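Local structure of PROTEIN (hypothetical protein EF0366) (1VPY) at residues A148-N153 / S175-D180; R152-Y157 / P185-P190; P43-D48 / F71-K76; L114-V119 / P198-F203. The protein is of unknown function but adopts a TIM alpha/beta barrel fold of the DUF72 family and carries bound zinc ions in the crystal. All blocks are in the same frame, centred on the assembly; numbering follows the deposited sequence.

Contact 1 of 4, residues A148-N153 / S175-D180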
loop_
_atom_site.group_PDB
_atom_site.type_symbol
_atom_site.label_atom_id
_atom_site.label_comp_id
_atom_site.label_asym_id
_atom_site.label_seq_id
_atom_site.Cartn_x
_atom_site.Cartn_y
_atom_site.Cartn_z
ATOM N N ALA A 148 3.938 -2.912 -4.476
ATOM C CA ALA A 148 2.495 -2.833 -4.446
ATOM C C ALA A 148 2.089 -1.568 -5.185
ATOM O O ALA A 148 2.484 -0.459 -4.807
ATOM C CB ALA A 148 1.993 -2.818 -3.020
ATOM N N ILE A 149 1.322 -1.740 -6.256
ATOM C CA ILE A 149 0.862 -0.624 -7.087
ATOM C C ILE A 149 -0.573 -0.287 -6.687
ATOM O O ILE A 149 -1.418 -1.180 -6.575
ATOM C CB ILE A 149 0.906 -1.004 -8.605
ATOM C CG1 ILE A 149 2.341 -1.287 -9.089
ATOM C CG2 ILE A 149 0.173 0.017 -9.466
ATOM C CD1 ILE A 149 3.233 -0.069 -9.265
ATOM N N GLU A 150 -0.838 0.996 -6.456
ATOM C CA GLU A 150 -2.206 1.478 -6.243
ATOM C C GLU A 150 -2.614 2.533 -7.267
ATOM O O GLU A 150 -1.832 3.428 -7.571
ATOM C CB GLU A 150 -2.378 2.043 -4.839
ATOM C CG GLU A 150 -3.830 2.240 -4.484
ATOM C CD GLU A 150 -4.028 2.945 -3.170
ATOM O OE1 GLU A 150 -3.354 2.584 -2.178
ATOM O OE2 GLU A 150 -4.881 3.857 -3.133
ATOM N N LEU A 151 -3.848 2.425 -7.769
ATOM C CA LEU A 151 -4.404 3.360 -8.764
ATOM C C LEU A 151 -5.677 4.056 -8.247
ATOM O O LEU A 151 -6.420 3.474 -7.449
ATOM C CB LEU A 151 -4.723 2.617 -10.068
ATOM C CG LEU A 151 -3.753 1.546 -10.588
ATOM C CD1 LEU A 151 -4.469 0.559 -11.483
ATOM C CD2 LEU A 151 -2.562 2.152 -11.305
ATOM N N ARG A 152 -5.913 5.295 -8.702
ATOM C CA ARG A 152 -7.130 6.067 -8.361
ATOM C C ARG A 152 -7.930 6.456 -9.595
ATOM O O ARG A 152 -8.692 7.427 -9.561
ATOM C CB ARG A 152 -6.810 7.358 -7.590
ATOM C CG ARG A 152 -6.268 7.173 -6.198
ATOM C CD ARG A 152 -6.826 8.198 -5.215
ATOM N NE ARG A 152 -6.021 8.279 -3.990
ATOM C CZ ARG A 152 -5.804 7.264 -3.152
ATOM N NH1 ARG A 152 -6.321 6.069 -3.396
ATOM N NH2 ARG A 152 -5.056 7.434 -2.066
ATOM N N ASN A 153 -7.757 5.713 -10.681
ATOM C CA ASN A 153 -8.460 6.004 -11.932
ATOM C C ASN A 153 -9.158 4.764 -12.476
ATOM O O ASN A 153 -8.528 3.722 -12.661
ATOM C CB ASN A 153 -7.485 6.576 -12.963
ATOM C CG ASN A 153 -8.176 7.039 -14.218
ATOM O OD1 ASN A 153 -8.619 6.229 -15.031
ATOM N ND2 ASN A 153 -8.266 8.350 -14.392
ATOM N N SER A 175 1.978 -6.319 -7.203
ATOM C CA SER A 175 0.864 -6.633 -6.321
ATOM C C SER A 175 -0.172 -5.504 -6.421
ATOM O O SER A 175 -0.004 -4.445 -5.808
ATOM C CB SER A 175 1.352 -6.823 -4.887
ATOM O OG SER A 175 0.263 -7.119 -4.034
ATOM N N LEU A 176 -1.224 -5.710 -7.213
ATOM C CA LEU A 176 -2.198 -4.634 -7.437
ATOM C C LEU A 176 -3.044 -4.427 -6.191
ATOM O O LEU A 176 -3.740 -5.340 -5.737
ATOM C CB LEU A 176 -3.084 -4.904 -8.649
ATOM C CG LEU A 176 -4.138 -3.834 -8.959
ATOM C CD1 LEU A 176 -3.508 -2.537 -9.483
ATOM C CD2 LEU A 176 -5.161 -4.362 -9.959
ATOM N N VAL A 177 -2.972 -3.219 -5.646
ATOM C CA VAL A 177 -3.604 -2.917 -4.371
ATOM C C VAL A 177 -5.129 -2.952 -4.466
ATOM O O VAL A 177 -5.731 -2.241 -5.285
ATOM C CB VAL A 177 -3.099 -1.579 -3.797
ATOM C CG1 VAL A 177 -3.964 -1.125 -2.636
ATOM C CG2 VAL A 177 -1.619 -1.710 -3.358
ATOM N N ILE A 178 -5.748 -3.808 -3.653
ATOM C CA ILE A 178 -7.203 -3.868 -3.599
ATOM C C ILE A 178 -7.701 -2.746 -2.697
ATOM O O ILE A 178 -7.305 -2.667 -1.527
ATOM C CB ILE A 178 -7.720 -5.228 -3.098
ATOM C CG1 ILE A 178 -7.086 -6.364 -3.914
ATOM C CG2 ILE A 178 -9.247 -5.260 -3.197
ATOM C CD1 ILE A 178 -7.224 -7.711 -3.309
ATOM N N VAL A 179 -8.551 -1.874 -3.248
ATOM C CA VAL A 179 -8.946 -0.659 -2.534
ATOM C C VAL A 179 -10.432 -0.515 -2.207
ATOM O O VAL A 179 -11.297 -0.714 -3.058
ATOM C CB VAL A 179 -8.471 0.625 -3.251
ATOM C CG1 VAL A 179 -6.962 0.702 -3.238
ATOM C CG2 VAL A 179 -9.038 0.713 -4.686
ATOM N N ASP A 180 -10.705 -0.165 -0.954
ATOM C CA ASP A 180 -12.015 0.328 -0.562
ATOM C C ASP A 180 -11.862 1.823 -0.362
ATOM O O ASP A 180 -11.036 2.261 0.438
ATOM C CB ASP A 180 -12.508 -0.337 0.722
ATOM C CG ASP A 180 -13.954 -0.014 1.012
ATOM O OD1 ASP A 180 -14.820 -0.350 0.168
ATOM O OD2 ASP A 180 -14.231 0.599 2.065
HETATM O O HOH W 1 -5.294 -0.283 -7.030
#
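Glu150 lays its side chain obliquely across Val177 and Val179, its CG lying 3.7 Å from Val179 CG1 and about as close to Val177 CG1. With CG anti to the backbone N (chi1 -166°) and an extended chain beyond it, the residue rests against both valines along its length, carboxylate included, while its oxygens also reach polar partners. That buried group is well supplied: OE1 forms a salt bridge with Arg204, while OE2 meets His206 and Arg152 NH1, the latter in a salt bridge (2.7 Å) whose hydrogen bond is weak, being bent. Parallel pairing supplies the backbone frame, from Ile149 N to Ser175 O (3.0 Å) and from Val177 N to Ile149 O (2.7 Å). Beyond these bonds the chains diverge, and a water takes over, accepting from Leu151 N and donating to Val177 O. On the other side of the sheet, Leu151 CD1 meets Leu176 CD1 at 3.8 Å, the two branched chains crossing at about a right angle. Strand 147-150, helix 162-171 and strand 175-180 form a beta-alpha-beta crossover: Leu176 packs outward on the helix, whereas small Ala148 faces inward to Ala116 of strand 114-120 and Leu202 of strand 201-205.

Contact 2 of 4, residues R152-Y157 / P185-P190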
loop_
_atom_site.group_PDB
_atom_site.type_symbol
_atom_site.label_atom_id
_atom_site.label_comp_id
_atom_site.label_asym_id
_atom_site.label_seq_id
_atom_site.Cartn_x
_atom_site.Cartn_y
_atom_site.Cartn_z
ATOM N N ARG A 152 -5.913 5.295 -8.702
ATOM C CA ARG A 152 -7.130 6.067 -8.361
ATOM C C ARG A 152 -7.930 6.456 -9.595
ATOM O O ARG A 152 -8.692 7.427 -9.561
ATOM C CB ARG A 152 -6.810 7.358 -7.590
ATOM C CG ARG A 152 -6.268 7.173 -6.198
ATOM C CD ARG A 152 -6.826 8.198 -5.215
ATOM N NE ARG A 152 -6.021 8.279 -3.990
ATOM C CZ ARG A 152 -5.804 7.264 -3.152
ATOM N NH1 ARG A 152 -6.321 6.069 -3.396
ATOM N NH2 ARG A 152 -5.056 7.434 -2.066
ATOM N N ASN A 153 -7.757 5.713 -10.681
ATOM C CA ASN A 153 -8.460 6.004 -11.932
ATOM C C ASN A 153 -9.158 4.764 -12.476
ATOM O O ASN A 153 -8.528 3.722 -12.661
ATOM C CB ASN A 153 -7.485 6.576 -12.963
ATOM C CG ASN A 153 -8.176 7.039 -14.218
ATOM O OD1 ASN A 153 -8.619 6.229 -15.031
ATOM N ND2 ASN A 153 -8.266 8.350 -14.392
ATOM N N ASN A 154 -10.453 4.884 -12.747
ATOM C CA ASN A 154 -11.268 3.726 -13.121
ATOM C C ASN A 154 -11.086 3.207 -14.553
ATOM O O ASN A 154 -11.616 2.144 -14.884
ATOM C CB ASN A 154 -12.750 3.996 -12.855
ATOM C CG ASN A 154 -13.424 4.710 -14.010
ATOM O OD1 ASN A 154 -14.218 4.116 -14.741
ATOM N ND2 ASN A 154 -13.094 5.984 -14.195
ATOM N N SER A 155 -10.358 3.940 -15.397
ATOM C CA SER A 155 -10.153 3.510 -16.790
ATOM C C SER A 155 -9.313 2.234 -16.856
ATOM O O SER A 155 -9.508 1.407 -17.747
ATOM C CB SER A 155 -9.542 4.620 -17.659
ATOM O OG SER A 155 -8.172 4.838 -17.357
ATOM N N TRP A 156 -8.391 2.091 -15.903
ATOM C CA TRP A 156 -7.650 0.845 -15.676
ATOM C C TRP A 156 -8.584 -0.340 -15.422
ATOM O O TRP A 156 -8.217 -1.488 -15.674
ATOM C CB TRP A 156 -6.734 0.976 -14.457
ATOM C CG TRP A 156 -5.644 2.000 -14.569
ATOM C CD1 TRP A 156 -5.587 3.208 -13.931
ATOM C CD2 TRP A 156 -4.438 1.898 -15.338
ATOM N NE1 TRP A 156 -4.428 3.866 -14.263
ATOM C CE2 TRP A 156 -3.707 3.087 -15.128
ATOM C CE3 TRP A 156 -3.908 0.921 -16.191
ATOM C CZ2 TRP A 156 -2.468 3.323 -15.735
ATOM C CZ3 TRP A 156 -2.680 1.160 -16.799
ATOM C CH2 TRP A 156 -1.975 2.351 -16.565
ATOM N N TYR A 157 -9.779 -0.050 -14.909
ATOM C CA TYR A 157 -10.730 -1.074 -14.485
ATOM C C TYR A 157 -11.900 -1.283 -15.444
ATOM O O TYR A 157 -12.707 -2.195 -15.237
ATOM C CB TYR A 157 -11.259 -0.744 -13.091
ATOM C CG TYR A 157 -10.212 -0.843 -12.006
ATOM C CD1 TYR A 157 -9.977 -2.049 -11.343
ATOM C CD2 TYR A 157 -9.458 0.270 -11.637
ATOM C CE1 TYR A 157 -9.018 -2.144 -10.336
ATOM C CE2 TYR A 157 -8.493 0.186 -10.634
ATOM C CZ TYR A 157 -8.281 -1.024 -9.986
ATOM O OH TYR A 157 -7.331 -1.104 -8.993
ATOM N N PRO A 185 -18.741 9.633 -8.552
ATOM C CA PRO A 185 -19.555 9.307 -9.739
ATOM C C PRO A 185 -18.750 9.289 -11.053
ATOM O O PRO A 185 -18.843 8.325 -11.819
ATOM C CB PRO A 185 -20.606 10.426 -9.772
ATOM C CG PRO A 185 -20.734 10.882 -8.353
ATOM C CD PRO A 185 -19.415 10.599 -7.659
ATOM N N THR A 186 -17.950 10.335 -11.277
ATOM C CA THR A 186 -17.176 10.521 -12.512
ATOM C C THR A 186 -15.859 9.731 -12.559
ATOM O O THR A 186 -15.188 9.690 -13.594
ATOM C CB THR A 186 -16.857 12.020 -12.749
ATOM O OG1 THR A 186 -16.225 12.559 -11.578
ATOM C CG2 THR A 186 -18.128 12.809 -13.070
ATOM N N ASN A 187 -15.484 9.114 -11.442
ATOM C CA ASN A 187 -14.281 8.292 -11.393
ATOM C C ASN A 187 -14.424 7.148 -10.379
ATOM O O ASN A 187 -13.714 7.109 -9.361
ATOM C CB ASN A 187 -13.057 9.166 -11.089
ATOM C CG ASN A 187 -11.757 8.550 -11.587
ATOM O OD1 ASN A 187 -11.734 7.851 -12.603
ATOM N ND2 ASN A 187 -10.666 8.815 -10.874
ATOM N N PRO A 188 -15.349 6.208 -10.652
ATOM C CA PRO A 188 -15.651 5.185 -9.653
ATOM C C PRO A 188 -14.616 4.051 -9.598
ATOM O O PRO A 188 -14.752 3.042 -10.306
ATOM C CB PRO A 188 -17.038 4.679 -10.079
ATOM C CG PRO A 188 -17.119 4.941 -11.544
ATOM C CD PRO A 188 -16.147 6.040 -11.883
ATOM N N VAL A 189 -13.593 4.229 -8.762
ATOM C CA VAL A 189 -12.582 3.199 -8.523
ATOM C C VAL A 189 -13.193 2.057 -7.707
ATOM O O VAL A 189 -13.586 2.266 -6.560
ATOM C CB VAL A 189 -11.368 3.762 -7.750
ATOM C CG1 VAL A 189 -10.344 2.661 -7.477
ATOM C CG2 VAL A 189 -10.741 4.916 -8.505
ATOM N N PRO A 190 -13.253 0.842 -8.280
ATOM C CA PRO A 190 -13.994 -0.205 -7.582
ATOM C C PRO A 190 -13.168 -0.939 -6.518
ATOM O O PRO A 190 -11.960 -0.729 -6.407
ATOM C CB PRO A 190 -14.408 -1.157 -8.712
ATOM C CG PRO A 190 -13.498 -0.846 -9.875
ATOM C CD PRO A 190 -12.647 0.345 -9.526
#
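Asn187 OD1 is gripped by two N-H groups of a single residue, the backbone N of Asn154 at 3.2 Å and its side-chain ND2 at 2.8 Å. The backbone bond is almost straight (177°), although its donor stands above the carbonyl plane of the Asn187 amide; ND2 approaches with less tilt, and the oxygen lies in the amide plane of Asn154. The two amides are turned 76° against each other. In Asn154, chi1 of 86° puts CG between the backbone N and the carbonyl carbon, and from there ND2 reaches the same oxygen as the backbone N-H. Asn154 supplies the donor amide and Asn187 the acceptor, on side chains short enough to stay close to their turns. Asn153 provides a second fork: its OD1 takes Ser155 N (2.9 Å), closing an Asx turn, and Ser155 OG, the two donors coming from opposite faces of the amide plane. Pro188, at the centre of an inverse gamma turn, rests CD on Asn154 CG at 3.7 Å. Further along, Pro190 CD makes a CH-pi contact over one face of Tyr157, 3.9 Å from the ring centroid; the rigid prolines offer preformed apolar surfaces. Val189 sets CG2 against the Arg152 carbonyl carbon. The contact ties together the loops that follow strands 147-150 and 175-180: Tyr157 also packs on Leu176 and on Met165 of helix 162-171, Trp156 reaches Val132 of helix 129-141, and Val189 touches Val179 of strand 175-180.

Contact 3 of 4, residues P43-D48 / F71-K76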
loop_
_atom_site.group_PDB
_atom_site.type_symbol
_atom_site.label_atom_id
_atom_site.label_comp_id
_atom_site.label_asym_id
_atom_site.label_seq_id
_atom_site.Cartn_x
_atom_site.Cartn_y
_atom_site.Cartn_z
ATOM N N PRO A 43 1.531 -6.269 13.649
ATOM C CA PRO A 43 2.587 -6.879 12.839
ATOM C C PRO A 43 2.898 -6.127 11.539
ATOM O O PRO A 43 3.793 -6.526 10.792
ATOM C CB PRO A 43 1.991 -8.240 12.503
ATOM C CG PRO A 43 0.508 -7.971 12.389
ATOM C CD PRO A 43 0.198 -6.787 13.280
ATOM N N LEU A 44 2.169 -5.054 11.269
ATOM C CA LEU A 44 2.325 -4.353 10.016
ATOM C C LEU A 44 2.046 -2.878 10.203
ATOM O O LEU A 44 1.141 -2.500 10.943
ATOM C CB LEU A 44 1.373 -4.948 8.978
ATOM C CG LEU A 44 1.339 -4.433 7.541
ATOM C CD1 LEU A 44 2.644 -4.739 6.805
ATOM C CD2 LEU A 44 0.159 -5.055 6.831
ATOM N N VAL A 45 2.844 -2.050 9.544
ATOM C CA VAL A 45 2.601 -0.622 9.515
ATOM C C VAL A 45 2.818 -0.101 8.101
ATOM O O VAL A 45 3.620 -0.645 7.350
ATOM C CB VAL A 45 3.504 0.133 10.514
ATOM C CG1 VAL A 45 4.894 0.345 9.947
ATOM C CG2 VAL A 45 2.880 1.468 10.909
ATOM N N GLU A 46 2.075 0.934 7.732
ATOM C CA GLU A 46 2.406 1.689 6.540
ATOM C C GLU A 46 2.985 3.018 6.964
ATOM O O GLU A 46 2.379 3.747 7.747
ATOM C CB GLU A 46 1.199 1.919 5.648
ATOM C CG GLU A 46 1.544 2.716 4.395
ATOM C CD GLU A 46 0.332 3.050 3.566
ATOM O OE1 GLU A 46 -0.487 2.150 3.311
ATOM O OE2 GLU A 46 0.190 4.217 3.168
HETATM N N MSE A 47 4.168 3.323 6.450
HETATM C CA MSE A 47 4.800 4.590 6.734
HETATM C C MSE A 47 4.801 5.454 5.493
HETATM O O MSE A 47 5.305 5.050 4.442
HETATM C CB MSE A 47 6.204 4.371 7.260
HETATM C CG MSE A 47 6.205 3.655 8.590
HETATM SE SE MSE A 47 7.955 3.666 9.428
HETATM C CE MSE A 47 8.140 5.626 9.860
ATOM N N ASP A 48 4.209 6.638 5.636
ATOM C CA ASP A 48 4.063 7.585 4.544
ATOM C C ASP A 48 5.142 8.658 4.556
ATOM O O ASP A 48 5.267 9.430 3.618
ATOM C CB ASP A 48 2.681 8.222 4.613
ATOM C CG ASP A 48 1.574 7.250 4.251
ATOM O OD1 ASP A 48 1.866 6.101 3.856
ATOM O OD2 ASP A 48 0.396 7.640 4.360
ATOM N N PHE A 71 8.198 -8.184 12.032
ATOM C CA PHE A 71 7.287 -7.088 11.790
ATOM C C PHE A 71 7.490 -6.672 10.335
ATOM O O PHE A 71 8.594 -6.777 9.806
ATOM C CB PHE A 71 7.659 -5.944 12.736
ATOM C CG PHE A 71 6.860 -4.690 12.535
ATOM C CD1 PHE A 71 5.682 -4.484 13.241
ATOM C CD2 PHE A 71 7.299 -3.701 11.660
ATOM C CE1 PHE A 71 4.935 -3.315 13.057
ATOM C CE2 PHE A 71 6.559 -2.530 11.467
ATOM C CZ PHE A 71 5.377 -2.341 12.170
ATOM N N ARG A 72 6.437 -6.214 9.673
ATOM C CA ARG A 72 6.584 -5.799 8.281
ATOM C C ARG A 72 6.241 -4.339 8.054
ATOM O O ARG A 72 5.401 -3.771 8.752
ATOM C CB ARG A 72 5.790 -6.705 7.339
ATOM C CG ARG A 72 6.224 -8.173 7.386
ATOM C CD ARG A 72 7.618 -8.413 6.809
ATOM N NE ARG A 72 7.992 -9.819 6.944
ATOM C CZ ARG A 72 8.881 -10.288 7.815
ATOM N NH1 ARG A 72 9.526 -9.471 8.636
ATOM N NH2 ARG A 72 9.134 -11.584 7.859
ATOM N N PHE A 73 6.913 -3.748 7.067
ATOM C CA PHE A 73 6.717 -2.358 6.696
ATOM C C PHE A 73 6.179 -2.281 5.288
ATOM O O PHE A 73 6.706 -2.928 4.383
ATOM C CB PHE A 73 8.050 -1.609 6.696
ATOM C CG PHE A 73 8.658 -1.410 8.050
ATOM C CD1 PHE A 73 9.461 -2.394 8.618
ATOM C CD2 PHE A 73 8.469 -0.217 8.739
ATOM C CE1 PHE A 73 10.047 -2.201 9.861
ATOM C CE2 PHE A 73 9.052 -0.011 9.975
ATOM C CZ PHE A 73 9.841 -1.007 10.543
ATOM N N VAL A 74 5.135 -1.485 5.101
ATOM C CA VAL A 74 4.749 -1.055 3.772
ATOM C C VAL A 74 5.291 0.357 3.647
ATOM O O VAL A 74 4.841 1.275 4.339
ATOM C CB VAL A 74 3.228 -1.065 3.552
ATOM C CG1 VAL A 74 2.883 -0.436 2.200
ATOM C CG2 VAL A 74 2.683 -2.490 3.635
HETATM N N MSE A 75 6.278 0.514 2.776
HETATM C CA MSE A 75 6.953 1.772 2.614
HETATM C C MSE A 75 6.403 2.509 1.400
HETATM O O MSE A 75 6.560 2.057 0.273
HETATM C CB MSE A 75 8.452 1.518 2.464
HETATM C CG MSE A 75 9.311 2.746 2.664
HETATM SE SE MSE A 75 9.083 3.537 4.458
HETATM C CE MSE A 75 9.276 1.839 5.604
ATOM N N LYS A 76 5.746 3.639 1.631
ATOM C CA LYS A 76 5.250 4.442 0.526
ATOM C C LYS A 76 6.416 5.177 -0.136
ATOM O O LYS A 76 7.170 5.877 0.537
ATOM C CB LYS A 76 4.182 5.420 1.006
ATOM C CG LYS A 76 3.354 6.012 -0.129
ATOM C CD LYS A 76 2.135 6.750 0.382
ATOM C CE LYS A 76 1.327 7.257 -0.799
ATOM N NZ LYS A 76 0.344 8.283 -0.411
HETATM O O HOH W 2 7.482 6.138 3.206
#
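The Phe71 ring has the carbonyl oxygen of Pro43 over one face and Val45 CB at its edge, 3.5 Å from CZ. The same ring directs CE2 over the centre of one face of Phe73, whose own edge receives the selenium of selenomethionine Met47, 3.9 Å from Phe73 CE2. In this Met-aromatic contact the selenium stands 81° off the ring normal, and the two side chains lie side by side, pointing the same way. Flat rings and the flexible, unbranched side chain of the methionine position fill this outer side, where Tyr38 of helix 35-41 covers Val45 and Phe71. Five backbone hydrogen bonds join the parallel segments 43-48 and 72-76, among them Val74 N to Val45 O at 2.8 Å; a water bridges Met47 O and Lys76 O. On the opposite face Leu44 CD1 lies 3.9 Å from Val74 CG2, and Glu46 forms a salt bridge with Arg204. At the C-terminal ends, extended Lys76 runs its CD past Asp48 OD1 (3.5 Å); its NZ hydrogen-bonds Gln120, and Lys76 also makes a cation-pi contact with Tyr51. Lys76 NZ remains 4.8 Å from Asp48 OD2, consistent with charge concentrated toward the C-terminal strand ends, where buried acids pair with Arg204.

Contact 4 of 4, residues L114-V119 / P198-F203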
loop_
_atom_site.group_PDB
_atom_site.type_symbol
_atom_site.label_atom_id
_atom_site.label_comp_id
_atom_site.label_asym_id
_atom_site.label_seq_id
_atom_site.Cartn_x
_atom_site.Cartn_y
_atom_site.Cartn_z
ATOM N N LEU A 114 10.674 -5.761 4.824
ATOM C CA LEU A 114 9.880 -5.040 3.839
ATOM C C LEU A 114 8.719 -5.910 3.377
ATOM O O LEU A 114 8.924 -6.992 2.833
ATOM C CB LEU A 114 10.745 -4.628 2.648
ATOM C CG LEU A 114 10.078 -4.054 1.398
ATOM C CD1 LEU A 114 9.461 -2.686 1.664
ATOM C CD2 LEU A 114 11.090 -3.979 0.271
ATOM N N PHE A 115 7.498 -5.444 3.616
ATOM C CA PHE A 115 6.345 -6.082 3.015
ATOM C C PHE A 115 6.255 -5.685 1.524
ATOM O O PHE A 115 6.231 -6.551 0.648
ATOM C CB PHE A 115 5.065 -5.752 3.782
ATOM C CG PHE A 115 3.873 -6.528 3.322
ATOM C CD1 PHE A 115 3.664 -7.825 3.755
ATOM C CD2 PHE A 115 2.955 -5.962 2.447
ATOM C CE1 PHE A 115 2.557 -8.553 3.330
ATOM C CE2 PHE A 115 1.843 -6.683 2.016
ATOM C CZ PHE A 115 1.652 -7.986 2.465
ATOM N N ALA A 116 6.243 -4.385 1.244
ATOM C CA ALA A 116 6.262 -3.897 -0.133
ATOM C C ALA A 116 6.518 -2.396 -0.179
ATOM O O ALA A 116 6.239 -1.695 0.796
ATOM C CB ALA A 116 4.949 -4.229 -0.835
ATOM N N PHE A 117 7.071 -1.912 -1.290
ATOM C CA PHE A 117 7.030 -0.480 -1.583
ATOM C C PHE A 117 5.678 -0.149 -2.195
ATOM O O PHE A 117 5.271 -0.785 -3.173
ATOM C CB PHE A 117 8.149 -0.058 -2.540
ATOM C CG PHE A 117 9.510 -0.087 -1.919
ATOM C CD1 PHE A 117 9.823 0.757 -0.860
ATOM C CD2 PHE A 117 10.479 -0.958 -2.390
ATOM C CE1 PHE A 117 11.082 0.728 -0.275
ATOM C CE2 PHE A 117 11.744 -0.999 -1.811
ATOM C CZ PHE A 117 12.047 -0.157 -0.753
ATOM N N LEU A 118 4.971 0.817 -1.615
ATOM C CA LEU A 118 3.689 1.232 -2.176
ATOM C C LEU A 118 3.898 2.394 -3.122
ATOM O O LEU A 118 4.353 3.456 -2.722
ATOM C CB LEU A 118 2.652 1.573 -1.092
ATOM C CG LEU A 118 1.397 2.339 -1.539
ATOM C CD1 LEU A 118 0.470 1.522 -2.451
ATOM C CD2 LEU A 118 0.646 2.861 -0.335
ATOM N N VAL A 119 3.593 2.166 -4.390
ATOM C CA VAL A 119 3.608 3.228 -5.386
ATOM C C VAL A 119 2.144 3.541 -5.680
ATOM O O VAL A 119 1.449 2.766 -6.344
ATOM C CB VAL A 119 4.364 2.808 -6.669
ATOM C CG1 VAL A 119 4.500 3.978 -7.627
ATOM C CG2 VAL A 119 5.742 2.243 -6.332
ATOM N N PRO A 198 0.644 -13.812 -6.307
ATOM C CA PRO A 198 0.316 -14.796 -5.275
ATOM C C PRO A 198 1.241 -14.790 -4.057
ATOM O O PRO A 198 0.987 -15.527 -3.103
ATOM C CB PRO A 198 0.413 -16.138 -6.017
ATOM C CG PRO A 198 1.213 -15.863 -7.224
ATOM C CD PRO A 198 0.895 -14.454 -7.608
ATOM N N ASN A 199 2.291 -13.971 -4.080
ATOM C CA ASN A 199 3.248 -13.914 -2.971
ATOM C C ASN A 199 2.886 -12.875 -1.938
ATOM O O ASN A 199 3.383 -12.922 -0.809
ATOM C CB ASN A 199 4.668 -13.649 -3.467
ATOM C CG ASN A 199 5.301 -14.868 -4.089
ATOM O OD1 ASN A 199 5.470 -15.905 -3.440
ATOM N ND2 ASN A 199 5.663 -14.750 -5.356
ATOM N N LEU A 200 2.036 -11.931 -2.332
ATOM C CA LEU A 200 1.571 -10.883 -1.436
ATOM C C LEU A 200 0.441 -10.060 -2.049
ATOM O O LEU A 200 0.547 -9.567 -3.174
ATOM C CB LEU A 200 2.724 -9.969 -0.989
ATOM C CG LEU A 200 3.374 -8.953 -1.929
ATOM C CD1 LEU A 200 4.034 -7.879 -1.093
ATOM C CD2 LEU A 200 4.387 -9.599 -2.880
ATOM N N VAL A 201 -0.643 -9.947 -1.291
ATOM C CA VAL A 201 -1.759 -9.084 -1.631
ATOM C C VAL A 201 -1.828 -7.982 -0.595
ATOM O O VAL A 201 -1.694 -8.239 0.609
ATOM C CB VAL A 201 -3.087 -9.871 -1.652
ATOM C CG1 VAL A 201 -4.293 -8.941 -1.650
ATOM C CG2 VAL A 201 -3.132 -10.755 -2.861
ATOM N N LEU A 202 -2.021 -6.753 -1.061
ATOM C CA LEU A 202 -2.223 -5.629 -0.164
ATOM C C LEU A 202 -3.600 -5.012 -0.371
ATOM O O LEU A 202 -3.980 -4.654 -1.500
ATOM C CB LEU A 202 -1.116 -4.576 -0.330
ATOM C CG LEU A 202 -1.152 -3.346 0.590
ATOM C CD1 LEU A 202 -0.945 -3.721 2.057
ATOM C CD2 LEU A 202 -0.136 -2.322 0.155
ATOM N N PHE A 203 -4.331 -4.912 0.739
ATOM C CA PHE A 203 -5.587 -4.175 0.833
ATOM C C PHE A 203 -5.302 -2.825 1.444
ATOM O O PHE A 203 -4.466 -2.720 2.341
ATOM C CB PHE A 203 -6.542 -4.888 1.788
ATOM C CG PHE A 203 -7.250 -6.064 1.188
ATOM C CD1 PHE A 203 -8.447 -5.886 0.492
ATOM C CD2 PHE A 203 -6.738 -7.348 1.338
ATOM C CE1 PHE A 203 -9.112 -6.966 -0.057
ATOM C CE2 PHE A 203 -7.397 -8.436 0.795
ATOM C CZ PHE A 203 -8.590 -8.248 0.098
#
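Phe115 holds CG anti to its backbone N (chi1 -172°), while Leu200 has CG between its backbone N and carbonyl carbon (chi1 73°), and with these settings the two side chains slide past each other in opposite directions. Leu200 CD1 ends over one face of the Phe115 ring, offset toward the rim, in a CH-pi contact 4.2 Å from the centroid and 20° off the normal. The same methyl touches Ala116 CB at 3.8 Å, where a small residue leaves room for the leucine. Helical backbone angles at Phe115 break the extended strand and accompany the inward placing of both Phe115 and Ala116. Strands 114-120 and 201-205 are not neighbours in the eight-stranded TIM barrel; 147-150 and 175-180 lie between them, so these side chains meet across the barrel interior, near the N-terminal end of strand 201-205. Leu202 brings CD1 to 4.1 Å from Phe115 CE2, and packs also on Val177 and on Ile254 of strand 250-255. Val201 turns away to Ile178, but its carbonyl oxygen lies in the ring plane at the edge, 3.8 Å from Phe115 CZ.

In the fold
Contacts 1, 3 and 4 are buried and belong to one closed parallel sheet, whereas contact 2 is only partly buried and joins two loops farther from the centre. Contacts 1 and 3 each pair adjacent strands through backbone hydrogen bonds; contact 4 instead spans the interior with hydrocarbon groups. It connects the other two: its strand 114-120 lies between 72-76 of contact 3 and 147-150 of contact 1, and Ser175 OG probably hydrogen-bonds Leu200 O. Contact 2 continues from contact 1, sharing Arg152 and Asn153, but relies on asparagine amides and prolines. Arg204 forms salt bridges with both Glu150 of contact 1 and Glu46 of contact 3.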